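PDB 3PBP: nucleoporin NUP82 from Saccharomyces cerevisiae, which is a component of the nuclear pore complex, whose nucleoporins can serve as structural elements and as docking partners for transport factors, and appears here as its N-terminal domain. Local coordinates for residues 193-198 and 302-307; 317-320 and 324-327; 363-366 and 372-375. The protein carries 1 engineered substitution. One frame throughout, in Å; residues are numbered along the deposited sequence.

Contact 1: 193-198 and 302-307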
ATOM      1  N   THR A 193      -1.228   1.466  -9.495  1.00 48.22           N
ATOM      2  CA  THR A 193      -1.868   1.170  -8.218  1.00 47.86           C
ATOM      3  C   THR A 193      -0.927   0.723  -7.123  1.00 47.20           C
ATOM      4  O   THR A 193      -0.026  -0.069  -7.364  1.00 48.62           O
ATOM      5  CB  THR A 193      -2.927   0.067  -8.403  1.00 48.21           C
ATOM      6  OG1 THR A 193      -3.931   0.513  -9.325  1.00 50.13           O
ATOM      7  CG2 THR A 193      -3.577  -0.273  -7.081  1.00 48.67           C
ATOM      8  N   LEU A 194      -1.149   1.214  -5.911  1.00 45.88           N
ATOM      9  CA  LEU A 194      -0.322   0.819  -4.780  1.00 46.24           C
ATOM     10  C   LEU A 194      -1.195   0.112  -3.738  1.00 47.32           C
ATOM     11  O   LEU A 194      -2.105   0.713  -3.168  1.00 46.81           O
ATOM     12  CB  LEU A 194       0.362   2.044  -4.162  1.00 44.26           C
ATOM     13  CG  LEU A 194       1.230   1.774  -2.939  1.00 44.69           C
ATOM     14  CD1 LEU A 194       2.388   0.844  -3.314  1.00 42.05           C
ATOM     15  CD2 LEU A 194       1.751   3.100  -2.380  1.00 45.47           C
ATOM     16  N   TYR A 195      -0.927  -1.172  -3.515  1.00 48.71           N
ATOM     17  CA  TYR A 195      -1.673  -1.962  -2.539  1.00 51.76           C
ATOM     18  C   TYR A 195      -1.009  -1.857  -1.166  1.00 52.41           C
ATOM     19  O   TYR A 195       0.210  -1.934  -1.064  1.00 54.23           O
ATOM     20  CB  TYR A 195      -1.704  -3.441  -2.947  1.00 51.90           C
ATOM     21  CG  TYR A 195      -2.591  -3.789  -4.112  1.00 51.15           C
ATOM     22  CD1 TYR A 195      -3.969  -3.715  -4.010  1.00 51.06           C
ATOM     23  CD2 TYR A 195      -2.043  -4.256  -5.302  1.00 54.01           C
ATOM     24  CE1 TYR A 195      -4.789  -4.104  -5.062  1.00 53.80           C
ATOM     25  CE2 TYR A 195      -2.846  -4.648  -6.362  1.00 55.05           C
ATOM     26  CZ  TYR A 195      -4.221  -4.571  -6.233  1.00 56.54           C
ATOM     27  OH  TYR A 195      -5.023  -4.981  -7.271  1.00 58.11           O
ATOM     28  N   CYS A 196      -1.812  -1.698  -0.122  1.00 53.66           N
ATOM     29  CA  CYS A 196      -1.299  -1.600   1.244  1.00 55.97           C
ATOM     30  C   CYS A 196      -1.917  -2.682   2.090  1.00 55.01           C
ATOM     31  O   CYS A 196      -3.128  -2.867   2.060  1.00 56.08           O
ATOM     32  CB  CYS A 196      -1.667  -0.257   1.869  1.00 58.04           C
ATOM     33  SG  CYS A 196      -1.046   1.149   0.935  1.00 67.29           S
ATOM     34  N   LEU A 197      -1.089  -3.393   2.839  1.00 54.82           N
ATOM     35  CA  LEU A 197      -1.568  -4.440   3.734  1.00 54.73           C
ATOM     36  C   LEU A 197      -1.487  -3.891   5.162  1.00 55.97           C
ATOM     37  O   LEU A 197      -0.395  -3.651   5.671  1.00 55.43           O
ATOM     38  CB  LEU A 197      -0.691  -5.679   3.620  1.00 53.29           C
ATOM     39  CG  LEU A 197      -1.112  -6.856   4.500  1.00 53.60           C
ATOM     40  CD1 LEU A 197      -2.381  -7.474   3.943  1.00 52.91           C
ATOM     41  CD2 LEU A 197      -0.007  -7.891   4.549  1.00 53.15           C
ATOM     42  N   ASN A 198      -2.634  -3.684   5.806  1.00 58.01           N
ATOM     43  CA  ASN A 198      -2.633  -3.156   7.167  1.00 60.94           C
ATOM     44  C   ASN A 198      -3.047  -4.221   8.194  1.00 62.22           C
ATOM     45  O   ASN A 198      -3.564  -5.285   7.833  1.00 62.38           O
ATOM     46  CB  ASN A 198      -3.533  -1.914   7.249  1.00 60.99           C
ATOM     47  CG  ASN A 198      -4.931  -2.238   7.685  1.00 61.91           C
ATOM     48  OD1 ASN A 198      -5.498  -3.254   7.289  1.00 64.61           O
ATOM     49  ND2 ASN A 198      -5.508  -1.368   8.494  1.00 62.32           N
ATOM     50  N   ILE A 302       2.581  -8.846   1.530  1.00 57.60           N
ATOM     51  CA  ILE A 302       1.769  -8.831   0.334  1.00 56.26           C
ATOM     52  C   ILE A 302       2.718  -8.771  -0.869  1.00 55.93           C
ATOM     53  O   ILE A 302       3.752  -8.089  -0.849  1.00 55.80           O
ATOM     54  CB  ILE A 302       0.777  -7.643   0.338  1.00 55.96           C
ATOM     55  CG1 ILE A 302      -0.148  -7.753  -0.874  1.00 55.46           C
ATOM     56  CG2 ILE A 302       1.522  -6.309   0.347  1.00 54.09           C
ATOM     57  CD1 ILE A 302      -1.271  -6.710  -0.886  1.00 55.27           C
ATOM     58  N   ALA A 303       2.381  -9.520  -1.903  1.00 54.61           N
ATOM     59  CA  ALA A 303       3.210  -9.571  -3.089  1.00 53.41           C
ATOM     60  C   ALA A 303       2.326  -9.604  -4.305  1.00 53.11           C
ATOM     61  O   ALA A 303       1.180 -10.043  -4.244  1.00 50.65           O
ATOM     62  CB  ALA A 303       4.091 -10.821  -3.067  1.00 53.24           C
ATOM     63  N   THR A 304       2.877  -9.156  -5.422  1.00 53.68           N
ATOM     64  CA  THR A 304       2.132  -9.144  -6.658  1.00 53.83           C
ATOM     65  C   THR A 304       2.887  -9.991  -7.663  1.00 54.30           C
ATOM     66  O   THR A 304       4.079  -9.808  -7.859  1.00 53.50           O
ATOM     67  CB  THR A 304       1.956  -7.700  -7.143  1.00 53.61           C
ATOM     68  OG1 THR A 304       0.777  -7.147  -6.548  1.00 50.21           O
ATOM     69  CG2 THR A 304       1.824  -7.651  -8.624  1.00 54.79           C
ATOM     70  N   ILE A 305       2.188 -10.941  -8.275  1.00 55.86           N
ATOM     71  CA  ILE A 305       2.808 -11.835  -9.242  1.00 56.99           C
ATOM     72  C   ILE A 305       2.142 -11.765 -10.597  1.00 58.71           C
ATOM     73  O   ILE A 305       0.931 -11.947 -10.734  1.00 59.70           O
ATOM     74  CB  ILE A 305       2.764 -13.305  -8.786  1.00 56.66           C
ATOM     75  CG1 ILE A 305       3.426 -13.445  -7.418  1.00 56.74           C
ATOM     76  CG2 ILE A 305       3.462 -14.186  -9.809  1.00 55.81           C
ATOM     77  CD1 ILE A 305       2.545 -12.975  -6.267  1.00 58.04           C
ATOM     78  N   LEU A 306       2.963 -11.534 -11.609  1.00 59.81           N
ATOM     79  CA  LEU A 306       2.488 -11.427 -12.966  1.00 59.44           C
ATOM     80  C   LEU A 306       2.143 -12.808 -13.544  1.00 60.47           C
ATOM     81  O   LEU A 306       2.897 -13.764 -13.404  1.00 59.66           O
ATOM     82  CB  LEU A 306       3.561 -10.719 -13.790  1.00 58.39           C
ATOM     83  CG  LEU A 306       3.102 -10.056 -15.078  1.00 57.40           C
ATOM     84  CD1 LEU A 306       1.956  -9.110 -14.803  1.00 56.29           C
ATOM     85  CD2 LEU A 306       4.264  -9.316 -15.672  1.00 57.55           C
ATOM     86  N   ILE A 307       0.986 -12.891 -14.190  1.00 63.25           N
ATOM     87  CA  ILE A 307       0.478 -14.121 -14.793  1.00 66.28           C
ATOM     88  C   ILE A 307       0.731 -14.220 -16.307  1.00 68.85           C
ATOM     89  O   ILE A 307       0.966 -15.303 -16.837  1.00 68.02           O
ATOM     90  CB  ILE A 307      -1.024 -14.234 -14.523  1.00 66.68           C
ATOM     91  CG1 ILE A 307      -1.252 -15.002 -13.238  1.00 67.84           C
ATOM     92  CG2 ILE A 307      -1.743 -14.887 -15.670  1.00 67.78           C
ATOM     93  CD1 ILE A 307      -2.728 -15.093 -12.918  1.00 71.00           C
TER
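Ile-302 packs against Tyr-195 and Leu-197 in a buried contact, mainly of side chains, between two neighbouring sheets of what is, by its succession of mostly four-stranded antiparallel sheets, a beta-propeller. Strand 194-198 is the middle strand of one sheet and strand 299-306 the end strand of the next. Their short segments run roughly antiparallel, 149° apart, but with axes 8.2 Å from each other no hydrogen bond joins them. Two branches of Ile-302 do the touching. With CG1 anti to the backbone N (chi1 -174°) and the chain extended beyond it, CD1 reaches the CB of Tyr-195 at 3.9 Å, while the shorter branch, CG2, lies 4.0 Å from the CB of Leu-197. Tyr-195 and Leu-197, two residues apart on one strand, thus receive the two branches of a single isoleucine. The ring of Tyr-195 extends on toward Thr-304, whose OG1 approaches CD2 of that ring obliquely at 4.2 Å. Backbone polar groups of strand 299-306 are met from strand 182-187 and the turn after it: Asp-184 OD2 accepts the Ile-302 amide N-H, and Lys-189 NZ donates to the carbonyl of Thr-304. Strand 194-198 itself lies between strands 182-187 and 204-208, whereas Ile-302 and Thr-304 also rest on Val-315 and Glu-313 of strand 313-319, the partner of strand 299-306 in its own sheet.

Contact 2: 317-320 and 324-327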
ATOM      1  N   VAL A 317      -0.940 -12.823  -0.121  1.00 61.32           N
ATOM      2  CA  VAL A 317      -0.842 -12.333   1.252  1.00 61.22           C
ATOM      3  C   VAL A 317      -0.406 -13.414   2.257  1.00 62.67           C
ATOM      4  O   VAL A 317      -0.895 -14.545   2.222  1.00 63.66           O
ATOM      5  CB  VAL A 317      -2.181 -11.742   1.712  1.00 59.23           C
ATOM      6  CG1 VAL A 317      -2.027 -11.113   3.079  1.00 58.91           C
ATOM      7  CG2 VAL A 317      -2.659 -10.706   0.706  1.00 59.24           C
ATOM      8  N   SER A 318       0.524 -13.045   3.139  1.00 63.86           N
ATOM      9  CA  SER A 318       1.051 -13.921   4.193  1.00 65.24           C
ATOM     10  C   SER A 318       0.248 -13.779   5.476  1.00 65.94           C
ATOM     11  O   SER A 318      -0.361 -12.730   5.726  1.00 65.49           O
ATOM     12  CB  SER A 318       2.490 -13.549   4.554  1.00 65.68           C
ATOM     13  OG  SER A 318       3.390 -13.927   3.543  1.00 70.18           O
ATOM     14  N   PHE A 319       0.292 -14.822   6.306  1.00 66.39           N
ATOM     15  CA  PHE A 319      -0.408 -14.824   7.592  1.00 65.23           C
ATOM     16  C   PHE A 319       0.384 -15.548   8.687  1.00 65.49           C
ATOM     17  O   PHE A 319       1.188 -16.436   8.392  1.00 64.09           O
ATOM     18  CB  PHE A 319      -1.779 -15.471   7.432  1.00 62.70           C
ATOM     19  CG  PHE A 319      -2.836 -14.531   6.924  1.00 60.11           C
ATOM     20  CD1 PHE A 319      -3.462 -13.645   7.788  1.00 57.88           C
ATOM     21  CD2 PHE A 319      -3.212 -14.546   5.580  1.00 59.23           C
ATOM     22  CE1 PHE A 319      -4.453 -12.784   7.328  1.00 58.76           C
ATOM     23  CE2 PHE A 319      -4.201 -13.689   5.108  1.00 58.28           C
ATOM     24  CZ  PHE A 319      -4.825 -12.803   5.987  1.00 58.46           C
ATOM     25  N   ASP A 320       0.148 -15.146   9.940  1.00 66.31           N
ATOM     26  CA  ASP A 320       0.807 -15.730  11.116  1.00 66.08           C
ATOM     27  C   ASP A 320       0.904 -17.250  11.071  1.00 66.89           C
ATOM     28  O   ASP A 320       1.922 -17.818  11.430  1.00 67.43           O
ATOM     29  CB  ASP A 320       0.043 -15.391  12.397  1.00 66.52           C
ATOM     30  CG  ASP A 320       0.331 -14.017  12.915  1.00 67.68           C
ATOM     31  OD1 ASP A 320       1.524 -13.672  13.038  1.00 67.17           O
ATOM     32  OD2 ASP A 320      -0.645 -13.289  13.222  1.00 69.37           O
ATOM     33  N   LEU A 324      -0.847 -18.895   3.144  1.00 65.32           N
ATOM     34  CA  LEU A 324      -0.778 -17.999   1.996  1.00 63.25           C
ATOM     35  C   LEU A 324      -2.115 -17.991   1.285  1.00 61.66           C
ATOM     36  O   LEU A 324      -2.705 -19.047   1.093  1.00 60.69           O
ATOM     37  CB  LEU A 324       0.264 -18.529   1.019  1.00 62.95           C
ATOM     38  CG  LEU A 324       1.385 -17.622   0.554  1.00 62.86           C
ATOM     39  CD1 LEU A 324       2.124 -17.071   1.760  1.00 62.73           C
ATOM     40  CD2 LEU A 324       2.306 -18.421  -0.345  1.00 62.09           C
ATOM     41  N   ILE A 325      -2.614 -16.821   0.907  1.00 60.51           N
ATOM     42  CA  ILE A 325      -3.864 -16.796   0.158  1.00 59.74           C
ATOM     43  C   ILE A 325      -3.609 -16.093  -1.172  1.00 59.19           C
ATOM     44  O   ILE A 325      -3.136 -14.959  -1.213  1.00 60.22           O
ATOM     45  CB  ILE A 325      -5.042 -16.102   0.926  1.00 58.49           C
ATOM     46  CG1 ILE A 325      -4.772 -14.611   1.139  1.00 59.77           C
ATOM     47  CG2 ILE A 325      -5.266 -16.792   2.236  1.00 58.19           C
ATOM     48  CD1 ILE A 325      -5.993 -13.832   1.640  1.00 55.67           C
ATOM     49  N   LEU A 326      -3.889 -16.796  -2.261  1.00 58.15           N
ATOM     50  CA  LEU A 326      -3.694 -16.260  -3.595  1.00 56.65           C
ATOM     51  C   LEU A 326      -5.015 -15.642  -4.015  1.00 56.57           C
ATOM     52  O   LEU A 326      -6.018 -16.329  -4.119  1.00 57.66           O
ATOM     53  CB  LEU A 326      -3.274 -17.386  -4.539  1.00 56.27           C
ATOM     54  CG  LEU A 326      -1.998 -18.138  -4.126  1.00 55.78           C
ATOM     55  CD1 LEU A 326      -1.591 -19.103  -5.227  1.00 56.38           C
ATOM     56  CD2 LEU A 326      -0.865 -17.142  -3.871  1.00 55.95           C
ATOM     57  N   LEU A 327      -5.011 -14.335  -4.247  1.00 56.60           N
ATOM     58  CA  LEU A 327      -6.218 -13.607  -4.605  1.00 54.85           C
ATOM     59  C   LEU A 327      -6.219 -13.104  -6.042  1.00 54.67           C
ATOM     60  O   LEU A 327      -5.170 -12.958  -6.654  1.00 54.65           O
ATOM     61  CB  LEU A 327      -6.384 -12.424  -3.658  1.00 53.54           C
ATOM     62  CG  LEU A 327      -6.154 -12.712  -2.175  1.00 52.93           C
ATOM     63  CD1 LEU A 327      -6.193 -11.399  -1.373  1.00 53.16           C
ATOM     64  CD2 LEU A 327      -7.195 -13.690  -1.696  1.00 51.24           C
TER
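Val-317 and Ile-325 form an antiparallel hydrogen-bonded pair whose main-chain N-H and C=O groups bond to each other in both directions. Val-317 N donates to Ile-325 O at 3.3 Å, tilted 21° from the carbonyl plane; in return Ile-325 N donates to Val-317 O at 3.1 Å, in the plane of that carbonyl. The Val-317 oxygen has a second, weaker visitor, the CA-H of Leu-324, its CA 3.5 Å away. Next along is the non-hydrogen-bonded pair of Ser-318 and Leu-324. The main chain of Ser-318 turns its polar groups the other way, to Thr-300 and Asn-301 of strand 299-306, and that of Leu-326 does likewise toward Ile-351 and Glu-352 of strand 347-355, so both outer edges of the pair are also used. At the turn, Asp-320 OD2 accepts a weak hydrogen bond from Thr-298 N. Between these bonds the side chains divide over the two faces. On one, Val-317 CB meets Ile-325 CG1 at 3.9 Å, Val-317 CG2 lies 4.2 Å from Leu-327 CD1, and the Phe-319 ring offers its edge, CE2, to Ile-325 CD1 at 3.9 Å, the methyl lying in the ring plane. Ile-325 points CG1 between its backbone N and carbonyl carbon (chi1 66°), which brings that branch over toward Val-317. On the other face the CD1 of Leu-324 lies 3.8 Å from Ser-318 OG. Strands 313-319 and 323-329 thereby make a short-turned beta hairpin, the antiparallel up-and-down connection from which the blades of a beta-propeller are built.

Contact 3: 363-366 and 372-375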
ATOM      1  N   LEU A 363       8.271 -12.557   1.281  1.00 64.91           N
ATOM      2  CA  LEU A 363       7.863 -12.982  -0.062  1.00 63.58           C
ATOM      3  C   LEU A 363       8.719 -12.240  -1.087  1.00 63.70           C
ATOM      4  O   LEU A 363       8.998 -11.043  -0.929  1.00 63.43           O
ATOM      5  CB  LEU A 363       6.390 -12.658  -0.299  1.00 60.77           C
ATOM      6  CG  LEU A 363       5.414 -13.284   0.693  1.00 59.73           C
ATOM      7  CD1 LEU A 363       4.003 -12.831   0.366  1.00 58.10           C
ATOM      8  CD2 LEU A 363       5.539 -14.810   0.643  1.00 59.88           C
ATOM      9  N   ILE A 364       9.133 -12.947  -2.135  1.00 62.97           N
ATOM     10  CA  ILE A 364       9.987 -12.351  -3.158  1.00 61.96           C
ATOM     11  C   ILE A 364       9.600 -12.839  -4.545  1.00 62.72           C
ATOM     12  O   ILE A 364       9.162 -13.978  -4.706  1.00 62.85           O
ATOM     13  CB  ILE A 364      11.472 -12.710  -2.900  1.00 60.34           C
ATOM     14  CG1 ILE A 364      11.904 -12.179  -1.536  1.00 58.14           C
ATOM     15  CG2 ILE A 364      12.354 -12.137  -3.991  1.00 60.46           C
ATOM     16  CD1 ILE A 364      13.326 -12.492  -1.168  1.00 58.04           C
ATOM     17  N   THR A 365       9.751 -11.969  -5.541  1.00 63.71           N
ATOM     18  CA  THR A 365       9.439 -12.324  -6.924  1.00 65.04           C
ATOM     19  C   THR A 365      10.535 -11.849  -7.842  1.00 65.54           C
ATOM     20  O   THR A 365      11.201 -10.853  -7.568  1.00 64.06           O
ATOM     21  CB  THR A 365       8.135 -11.687  -7.435  1.00 65.17           C
ATOM     22  OG1 THR A 365       7.993 -10.382  -6.862  1.00 66.15           O
ATOM     23  CG2 THR A 365       6.936 -12.558  -7.107  1.00 65.53           C
ATOM     24  N   LEU A 366      10.716 -12.582  -8.932  1.00 66.76           N
ATOM     25  CA  LEU A 366      11.715 -12.240  -9.925  1.00 67.65           C
ATOM     26  C   LEU A 366      10.960 -12.004 -11.219  1.00 68.83           C
ATOM     27  O   LEU A 366      10.398 -12.935 -11.803  1.00 69.36           O
ATOM     28  CB  LEU A 366      12.732 -13.377 -10.087  1.00 66.34           C
ATOM     29  CG  LEU A 366      13.588 -13.643  -8.845  1.00 64.86           C
ATOM     30  CD1 LEU A 366      14.452 -14.860  -9.064  1.00 63.65           C
ATOM     31  CD2 LEU A 366      14.447 -12.430  -8.540  1.00 62.91           C
ATOM     32  N   LYS A 372       5.362 -17.406 -10.469  1.00 65.91           N
ATOM     33  CA  LYS A 372       6.210 -18.066  -9.482  1.00 66.38           C
ATOM     34  C   LYS A 372       6.526 -17.102  -8.356  1.00 66.06           C
ATOM     35  O   LYS A 372       6.828 -15.933  -8.584  1.00 66.88           O
ATOM     36  CB  LYS A 372       7.518 -18.552 -10.105  1.00 67.28           C
ATOM     37  CG  LYS A 372       7.358 -19.634 -11.161  1.00 70.76           C
ATOM     38  CD  LYS A 372       8.718 -20.096 -11.674  1.00 72.20           C
ATOM     39  CE  LYS A 372       8.589 -21.052 -12.851  1.00 71.84           C
ATOM     40  NZ  LYS A 372       9.942 -21.470 -13.320  1.00 73.60           N
ATOM     41  N   LEU A 373       6.476 -17.603  -7.134  1.00 64.89           N
ATOM     42  CA  LEU A 373       6.730 -16.780  -5.974  1.00 64.10           C
ATOM     43  C   LEU A 373       7.686 -17.488  -5.026  1.00 65.29           C
ATOM     44  O   LEU A 373       7.551 -18.681  -4.777  1.00 66.20           O
ATOM     45  CB  LEU A 373       5.401 -16.502  -5.273  1.00 63.16           C
ATOM     46  CG  LEU A 373       5.435 -15.968  -3.850  1.00 63.17           C
ATOM     47  CD1 LEU A 373       5.896 -14.540  -3.858  1.00 63.08           C
ATOM     48  CD2 LEU A 373       4.057 -16.079  -3.241  1.00 64.02           C
ATOM     49  N   TYR A 374       8.665 -16.759  -4.506  1.00 66.09           N
ATOM     50  CA  TYR A 374       9.605 -17.337  -3.559  1.00 67.51           C
ATOM     51  C   TYR A 374       9.156 -16.962  -2.150  1.00 68.57           C
ATOM     52  O   TYR A 374       8.857 -15.796  -1.867  1.00 67.73           O
ATOM     53  CB  TYR A 374      11.025 -16.823  -3.825  1.00 67.91           C
ATOM     54  CG  TYR A 374      11.666 -17.447  -5.048  1.00 69.54           C
ATOM     55  CD1 TYR A 374      11.939 -18.814  -5.093  1.00 69.94           C
ATOM     56  CD2 TYR A 374      11.943 -16.686  -6.182  1.00 70.49           C
ATOM     57  CE1 TYR A 374      12.462 -19.409  -6.239  1.00 70.74           C
ATOM     58  CE2 TYR A 374      12.466 -17.271  -7.337  1.00 71.26           C
ATOM     59  CZ  TYR A 374      12.720 -18.633  -7.360  1.00 72.03           C
ATOM     60  OH  TYR A 374      13.195 -19.223  -8.515  1.00 72.10           O
ATOM     61  N   VAL A 375       9.075 -17.956  -1.274  1.00 69.63           N
ATOM     62  CA  VAL A 375       8.666 -17.706   0.098  1.00 70.80           C
ATOM     63  C   VAL A 375       9.800 -18.073   1.018  1.00 72.21           C
ATOM     64  O   VAL A 375      10.207 -19.222   1.084  1.00 72.02           O
ATOM     65  CB  VAL A 375       7.459 -18.547   0.506  1.00 70.46           C
ATOM     66  CG1 VAL A 375       7.016 -18.142   1.908  1.00 71.38           C
ATOM     67  CG2 VAL A 375       6.330 -18.378  -0.496  1.00 69.84           C
TER
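Leu-363 and Val-375 run alongside each other at the buried end of a beta hairpin that opens the four-stranded antiparallel sheet 362-364, 372-376, 380-385, 413-419, a propeller-type blade. Leu-363 CD2 sits against both methyls of Val-375, 3.8 Å from CG2, and Leu-363 also packs on Cys-316 and Ser-318 of strand 313-319. Beside this pair the backbones are fastened by two hydrogen bonds: Ile-364 N to Tyr-374 O at 2.9 Å, and Tyr-374 N to Ile-364 O at 2.8 Å, the second approaching nearly along the C=O axis. Ile-364 and Tyr-374 share the opposite face, and their CB atoms meet at 4.2 Å. Beyond this pair Thr-365 CG2 touches the Lys-372 carbonyl O at 3.7 Å and lies 3.9 Å from Leu-373 CD1, while the CD1 of Leu-366 reaches obliquely to the Tyr-374 ring at CE2, 3.6 Å away. The looser side is that of Lys-372, which turns its long extended chain away from segment 363-366 and bonds through NZ to Gln-369 OE1 in the connecting loop. All four residues of 363-366 remain partly exposed, while all four of 372-375 are buried. That difference is consistent with their places in the sheet: strand 362-364 is an end strand, whereas strand 372-376 lies between it and strand 380-385, bonding to the latter from Leu-373 and Val-375. Thr-365 packs on Ile-305 of strand 299-306, in the preceding sheet.

Overall arrangement
From the N terminus, contact 1 comes first and closes the longest excursion, 103 residues that include helices 220-235 and 243-262, to join two successive sheets. Contact 2 then closes the short turn after strand 313-319, and contact 3 the loop 367-371 of the following sheet. The three are in series; none nests in or crosses another. They nonetheless touch, with centres 11 to 13 Å apart. Leu-197 of contact 1 packs on Val-317 of contact 2, Ile-305 of contact 1 on Thr-365 of contact 3, and Leu-324 of contact 2 on Val-375 of contact 3. The sheet holding strands 299-306 and 313-319 is thus flanked by its predecessor and its successor.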